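Local coordinates for Kid toxin protein (Escherichia coli, PDB 1M1F), which acts as the toxin of a plasmid-borne toxin-antitoxin system, probably as an RNA-cleaving endoribonuclease, and kills daughter cells that have lost the plasmid, at the interface of chains A and B. Residues are numbered along the deposited sequence; one frame, centred on the assembly and turned at random. Chains: chain A/B, Kid toxin protein.

Contact 1: the interface of chains A and B. Residues chain A 78-81, 85; chain B 14-15, 18.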
loop_
_atom_site.group_PDB
_atom_site.type_symbol
_atom_site.label_atom_id
_atom_site.label_comp_id
_atom_site.label_asym_id
_atom_site.label_seq_id
_atom_site.Cartn_x
_atom_site.Cartn_y
_atom_site.Cartn_z
ATOM N N ARG A 78 1.004 2.635 1.154
ATOM C CA ARG A 78 1.278 3.204 -0.145
ATOM C C ARG A 78 2.718 2.966 -0.528
ATOM O O ARG A 78 3.625 3.136 0.289
ATOM C CB ARG A 78 1.055 4.696 -0.062
ATOM C CG ARG A 78 1.054 5.388 -1.309
ATOM C CD ARG A 78 0.350 6.705 -1.196
ATOM N NE ARG A 78 0.806 7.485 -2.294
ATOM C CZ ARG A 78 0.701 8.787 -2.392
ATOM N NH1 ARG A 78 0.085 9.505 -1.461
ATOM N NH2 ARG A 78 1.209 9.354 -3.457
ATOM N N THR A 79 2.927 2.585 -1.779
ATOM C CA THR A 79 4.252 2.430 -2.340
ATOM C C THR A 79 4.677 3.789 -2.872
ATOM O O THR A 79 3.965 4.382 -3.681
ATOM C CB THR A 79 4.186 1.410 -3.476
ATOM O OG1 THR A 79 3.810 0.129 -2.942
ATOM C CG2 THR A 79 5.535 1.220 -4.119
ATOM N N ILE A 80 5.814 4.296 -2.412
ATOM C CA ILE A 80 6.269 5.614 -2.865
ATOM C C ILE A 80 7.738 5.623 -3.242
ATOM O O ILE A 80 8.543 4.850 -2.728
ATOM C CB ILE A 80 5.993 6.722 -1.789
ATOM C CG1 ILE A 80 6.739 6.442 -0.481
ATOM C CG2 ILE A 80 4.488 6.874 -1.541
ATOM C CD1 ILE A 80 6.723 7.626 0.495
ATOM N N ASP A 81 8.069 6.530 -4.155
ATOM C CA ASP A 81 9.449 6.754 -4.529
ATOM C C ASP A 81 9.953 7.810 -3.554
ATOM O O ASP A 81 9.786 9.007 -3.769
ATOM C CB ASP A 81 9.527 7.241 -5.969
ATOM C CG ASP A 81 10.938 7.328 -6.480
ATOM O OD1 ASP A 81 11.873 7.520 -5.664
ATOM O OD2 ASP A 81 11.190 7.215 -7.699
ATOM N N ARG A 85 10.505 11.854 -4.121
ATOM C CA ARG A 85 9.685 12.761 -3.343
ATOM C C ARG A 85 10.490 13.618 -2.350
ATOM O O ARG A 85 9.936 14.519 -1.750
ATOM C CB ARG A 85 8.606 11.983 -2.587
ATOM C CG ARG A 85 7.469 11.483 -3.469
ATOM C CD ARG A 85 6.385 10.672 -2.734
ATOM N NE ARG A 85 5.354 10.280 -3.687
ATOM C CZ ARG A 85 4.294 11.009 -4.009
ATOM N NH1 ARG A 85 4.037 12.159 -3.400
ATOM N NH2 ARG A 85 3.472 10.581 -4.950
ATOM N N THR B 14 1.543 10.834 -10.151
ATOM C CA THR B 14 2.447 10.129 -9.241
ATOM C C THR B 14 3.875 10.626 -9.470
ATOM O O THR B 14 4.131 11.372 -10.418
ATOM C CB THR B 14 2.365 8.602 -9.419
ATOM O OG1 THR B 14 2.824 8.247 -10.727
ATOM C CG2 THR B 14 0.930 8.108 -9.308
ATOM N N ALA B 15 4.791 10.193 -8.609
ATOM C CA ALA B 15 6.164 10.676 -8.596
ATOM C C ALA B 15 7.167 9.609 -8.968
ATOM O O ALA B 15 7.027 8.459 -8.592
ATOM C CB ALA B 15 6.514 11.186 -7.191
ATOM N N GLU B 18 7.067 5.543 -9.326
ATOM C CA GLU B 18 5.728 5.054 -8.994
ATOM C C GLU B 18 4.960 4.786 -10.273
ATOM O O GLU B 18 5.122 5.505 -11.259
ATOM C CB GLU B 18 4.973 6.081 -8.150
ATOM C CG GLU B 18 5.577 6.279 -6.777
ATOM C CD GLU B 18 5.148 7.561 -6.107
ATOM O OE1 GLU B 18 4.117 8.161 -6.501
ATOM O OE2 GLU B 18 5.858 7.962 -5.160
#

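Contact 2: the interface of chains A and B. Residues chain A 3, 28-30, 33, 41; chain B 75, 108.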
loop_
_atom_site.group_PDB
_atom_site.type_symbol
_atom_site.label_atom_id
_atom_site.label_comp_id
_atom_site.label_asym_id
_atom_site.label_seq_id
_atom_site.Cartn_x
_atom_site.Cartn_y
_atom_site.Cartn_z
ATOM N N ARG A 3 13.050 -1.003 7.494
ATOM C CA ARG A 3 11.745 -1.156 8.087
ATOM C C ARG A 3 11.810 -0.517 9.472
ATOM O O ARG A 3 12.795 -0.681 10.201
ATOM C CB ARG A 3 11.433 -2.636 8.252
ATOM C CG ARG A 3 10.253 -2.912 9.154
ATOM C CD ARG A 3 9.975 -4.388 9.322
ATOM N NE ARG A 3 9.379 -4.933 8.111
ATOM C CZ ARG A 3 9.479 -6.189 7.724
ATOM N NH1 ARG A 3 10.145 -7.059 8.466
ATOM N NH2 ARG A 3 8.910 -6.575 6.590
ATOM N N VAL A 28 7.416 0.089 5.976
ATOM C CA VAL A 28 6.948 -1.278 6.212
ATOM C C VAL A 28 7.886 -2.351 5.663
ATOM O O VAL A 28 8.048 -3.408 6.265
ATOM C CB VAL A 28 5.554 -1.462 5.540
ATOM C CG1 VAL A 28 5.068 -2.908 5.582
ATOM C CG2 VAL A 28 4.536 -0.534 6.187
ATOM N N THR A 29 8.477 -2.087 4.503
ATOM C CA THR A 29 9.296 -3.075 3.816
ATOM C C THR A 29 10.733 -3.075 4.315
ATOM O O THR A 29 11.228 -2.054 4.790
ATOM C CB THR A 29 9.256 -2.806 2.300
ATOM O OG1 THR A 29 9.177 -1.390 2.066
ATOM C CG2 THR A 29 7.986 -3.363 1.668
ATOM N N PRO A 30 11.416 -4.212 4.188
ATOM C CA PRO A 30 12.801 -4.320 4.669
ATOM C C PRO A 30 13.817 -3.664 3.759
ATOM O O PRO A 30 13.555 -3.375 2.596
ATOM C CB PRO A 30 13.068 -5.821 4.696
ATOM C CG PRO A 30 12.039 -6.445 3.859
ATOM C CD PRO A 30 10.929 -5.472 3.605
ATOM N N PHE A 33 14.508 -5.004 0.064
ATOM C CA PHE A 33 13.405 -4.614 -0.802
ATOM C C PHE A 33 13.500 -3.138 -1.169
ATOM O O PHE A 33 13.388 -2.761 -2.324
ATOM C CB PHE A 33 12.100 -4.920 -0.067
ATOM C CG PHE A 33 10.837 -4.521 -0.806
ATOM C CD1 PHE A 33 10.459 -3.195 -0.934
ATOM C CD2 PHE A 33 9.997 -5.500 -1.312
ATOM C CE1 PHE A 33 9.284 -2.861 -1.575
ATOM C CE2 PHE A 33 8.825 -5.169 -1.958
ATOM C CZ PHE A 33 8.470 -3.858 -2.097
ATOM N N VAL A 41 7.230 0.502 0.700
ATOM C CA VAL A 41 5.848 0.590 1.120
ATOM C C VAL A 41 5.847 1.250 2.504
ATOM O O VAL A 41 6.615 0.866 3.389
ATOM C CB VAL A 41 5.163 -0.798 1.185
ATOM C CG1 VAL A 41 3.723 -0.638 1.633
ATOM C CG2 VAL A 41 5.244 -1.487 -0.165
ATOM N N ASP B 75 4.405 -6.142 -5.348
ATOM C CA ASP B 75 5.313 -5.328 -4.552
ATOM C C ASP B 75 4.899 -3.857 -4.500
ATOM O O ASP B 75 5.550 -3.067 -3.809
ATOM C CB ASP B 75 6.771 -5.456 -5.042
ATOM C CG ASP B 75 6.949 -5.247 -6.531
ATOM O OD1 ASP B 75 5.975 -5.274 -7.298
ATOM O OD2 ASP B 75 8.096 -5.088 -7.027
ATOM N N ILE B 108 5.867 -8.800 2.006
ATOM C CA ILE B 108 6.391 -7.490 2.359
ATOM C C ILE B 108 6.380 -7.301 3.878
ATOM O O ILE B 108 7.037 -6.395 4.385
ATOM C CB ILE B 108 5.635 -6.311 1.660
ATOM C CG1 ILE B 108 4.227 -6.086 2.215
ATOM C CG2 ILE B 108 5.604 -6.480 0.155
ATOM C CD1 ILE B 108 3.624 -4.711 1.820
#

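Contact 3: the interface of chains A and B. Residues chain A 28, 41, 105-106, 109-110; chain B 108-109.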
loop_
_atom_site.group_PDB
_atom_site.type_symbol
_atom_site.label_atom_id
_atom_site.label_comp_id
_atom_site.label_asym_id
_atom_site.label_seq_id
_atom_site.Cartn_x
_atom_site.Cartn_y
_atom_site.Cartn_z
ATOM N N VAL A 28 7.416 0.089 5.976
ATOM C CA VAL A 28 6.948 -1.278 6.212
ATOM C C VAL A 28 7.886 -2.351 5.663
ATOM O O VAL A 28 8.048 -3.408 6.265
ATOM C CB VAL A 28 5.554 -1.462 5.540
ATOM C CG1 VAL A 28 5.068 -2.908 5.582
ATOM C CG2 VAL A 28 4.536 -0.534 6.187
ATOM N N VAL A 41 7.230 0.502 0.700
ATOM C CA VAL A 41 5.848 0.590 1.120
ATOM C C VAL A 41 5.847 1.250 2.504
ATOM O O VAL A 41 6.615 0.866 3.389
ATOM C CB VAL A 41 5.163 -0.798 1.185
ATOM C CG1 VAL A 41 3.723 -0.638 1.633
ATOM C CG2 VAL A 41 5.244 -1.487 -0.165
ATOM N N LEU A 105 -1.475 -4.931 9.274
ATOM C CA LEU A 105 -1.389 -5.102 7.827
ATOM C C LEU A 105 -1.628 -6.552 7.417
ATOM O O LEU A 105 -2.190 -6.821 6.341
ATOM C CB LEU A 105 -0.026 -4.631 7.324
ATOM C CG LEU A 105 0.124 -3.104 7.300
ATOM C CD1 LEU A 105 1.585 -2.687 7.242
ATOM C CD2 LEU A 105 -0.633 -2.499 6.126
ATOM N N SER A 106 -1.225 -7.487 8.272
ATOM C CA SER A 106 -1.406 -8.905 7.991
ATOM C C SER A 106 -2.879 -9.260 7.822
ATOM O O SER A 106 -3.219 -10.167 7.062
ATOM C CB SER A 106 -0.795 -9.766 9.096
ATOM O OG SER A 106 -0.733 -11.120 8.668
ATOM N N LEU A 109 -3.588 -7.590 3.971
ATOM C CA LEU A 109 -2.706 -7.859 2.832
ATOM C C LEU A 109 -2.281 -9.326 2.671
ATOM O O LEU A 109 -1.269 -9.607 2.012
ATOM C CB LEU A 109 -1.460 -6.985 2.950
ATOM C CG LEU A 109 -1.696 -5.481 3.071
ATOM C CD1 LEU A 109 -0.353 -4.807 3.033
ATOM C CD2 LEU A 109 -2.627 -4.907 2.003
ATOM N N THR A 110 -3.059 -10.257 3.220
ATOM C CA THR A 110 -2.693 -11.676 3.199
ATOM C C THR A 110 -3.922 -12.573 3.233
ATOM O O THR A 110 -5.068 -12.136 3.320
ATOM C CB THR A 110 -1.763 -12.062 4.409
ATOM O OG1 THR A 110 -2.538 -12.296 5.598
ATOM C CG2 THR A 110 -0.819 -10.933 4.810
ATOM O OXT THR A 110 -3.771 -13.799 3.206
ATOM N N ILE B 108 5.867 -8.800 2.006
ATOM C CA ILE B 108 6.391 -7.490 2.359
ATOM C C ILE B 108 6.380 -7.301 3.878
ATOM O O ILE B 108 7.037 -6.395 4.385
ATOM C CB ILE B 108 5.635 -6.311 1.660
ATOM C CG1 ILE B 108 4.227 -6.086 2.215
ATOM C CG2 ILE B 108 5.604 -6.480 0.155
ATOM C CD1 ILE B 108 3.624 -4.711 1.820
ATOM N N LEU B 109 5.626 -8.143 4.586
ATOM C CA LEU B 109 5.483 -8.069 6.047
ATOM C C LEU B 109 6.395 -9.030 6.792
ATOM O O LEU B 109 6.407 -9.055 8.030
ATOM C CB LEU B 109 4.041 -8.373 6.464
ATOM C CG LEU B 109 2.955 -7.581 5.735
ATOM C CD1 LEU B 109 1.588 -8.062 6.204
ATOM C CD2 LEU B 109 3.091 -6.083 5.948
#

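Contact 1: the interface of chains A and B
The carboxylate oxygen OE2 of B:Glu18 is gripped by two donors from chain A, the backbone N of A:Asp81 at 2.8 Å and the guanidinium NE of A:Arg85, also at 2.8 Å. The two use different lone pairs: A:Asp81 N takes the anti one, pointing away from the other oxygen, and A:Arg85 NE the syn one. The second carboxylate oxygen, OE1, offers its syn lone pair to A:Arg85 NH2 at 2.9 Å. A:Arg85 therefore meets B:Glu18 side-on in a two-pronged salt bridge, with guanidinium and carboxylate only 4° from coplanar and both bonds nearly straight. Its aliphatic chain is stretched out as far as NE, and the turn at chi4 (-88°) swings the guanidinium into the carboxylate plane. B:Glu18, its own chain also stretched, reaches out of a loop of chain B towards the stretch between strand 78-79 and helix 82-85 of chain A. Within chain B the backbone N of B:Ala15 bonds to B:Glu18 OE1 at 3.0 Å, coming from above the carboxylate plane, and so helps fix the rotation of the acid. A:Arg78 NH2, 4.4 Å from B:Glu18 OE1, adds a nearby opposite charge in this polar patch of the Kid homodimer interface. The methyl CB of B:Ala15 lies over one face of the A:Arg85 guanidinium, towards its rim, 3.8 Å from NE.

Contact 2: the interface of chains A and B
B:Ile108, from the C-terminal 3-10 turn 107-109 of one PemK/MazF-family toxin subunit, packs against an apolar surface of the other formed by A:Thr29, A:Phe33 and A:Val41. Its CG1 sits between its own backbone N and carbonyl carbon (chi1 72°), and from there the branch carries B:Ile108 CD1 to the two methyls of A:Val41, 4.1 Å from A:Val41 CG1; the two side chains cross at about a right angle. The branch point CB faces A:Thr29 CG2 at 3.8 Å, while CG2 approaches A:Phe33 CE2. The same A:Thr29 methyl lies over one face of the A:Phe33 ring, towards its rim, and the hydroxyl OG1 accepts a bond from the backbone N of A:Val41 at 3.0 Å, which ties the loop to strand 41-46. Farther out, the ring of A:Phe33 meets B:Asp75 edge-on: the backbone O of B:Asp75 lies in the ring plane, 3.5 Å from A:Phe33 CZ, and B:Asp75 CB is 3.7 Å from A:Phe33 CE2. At the opposite rim A:Arg3, its chain bent at chi3 (-74°), is held by a nearly straight bond from NE to the backbone O of A:Val28 at 2.7 Å. A:Val28 O lies in the guanidinium plane, and this leaves A:Arg3 NH2 2.9 Å from B:Ile108 O, a weak, poorly angled hydrogen bond across the interface.

Contact 3: the interface of chains A and B
With chi1 at -51° and chi2 at 177°, B:Leu109 sets CG anti to its carbonyl carbon and splays its two methyls towards different parts of chain A. CD2 turns to A:Leu105 and A:Val28, whereas CD1 reaches the end of helix 95-106. A:Leu105 crosses the leucine at about a right angle, its CB 3.7 Å from B:Leu109 CD2 and its own CD1 also close to that methyl. A:Val28 lies roughly parallel to it instead, with CG1 3.8 Å from B:Leu109 CD2. On the other branch, B:Leu109 CD1 rests against the helix backbone, 3.6 Å from A:Ser106 CA. A:Thr110 closes in on the same methyl obliquely, its CG2 4.0 Å from B:Leu109 CD1. This terminal residue is tied back to the helix by its hydroxyl OG1, which bonds to A:Ser106 O at 2.7 Å in the carbonyl plane and leaves CG2 directed towards chain B. A:Leu109, the counterpart of B:Leu109, approaches B:Ile108 at right angles, with its CD1 4.2 Å from the isoleucine CD1. Along the C-terminal tails the packing is thus largely apolar, and the site joins the end of each subunit to the final helix of its partner, probably helping to hold the Kid homodimer together.

Contact 2 and contact 3 are neighbours, their C-alpha centres about 8 Å apart, and they share A:Val28, A:Val41 and B:Ile108, so they form one largely apolar stretch around the C-terminal turn of chain B, with B:Asp75 and A:Arg3 at its margins. The C-alpha centre of contact 1 lies about 13 Å from that of contact 2 and about 17 Å from that of contact 3; it shares no residue with either and joins a chain B loop to strand 78-79 and helix 82-85 of chain A. The two-fold symmetry repeats each contact with the chains exchanged, and both subunits contribute polar and apolar surface to the homodimer.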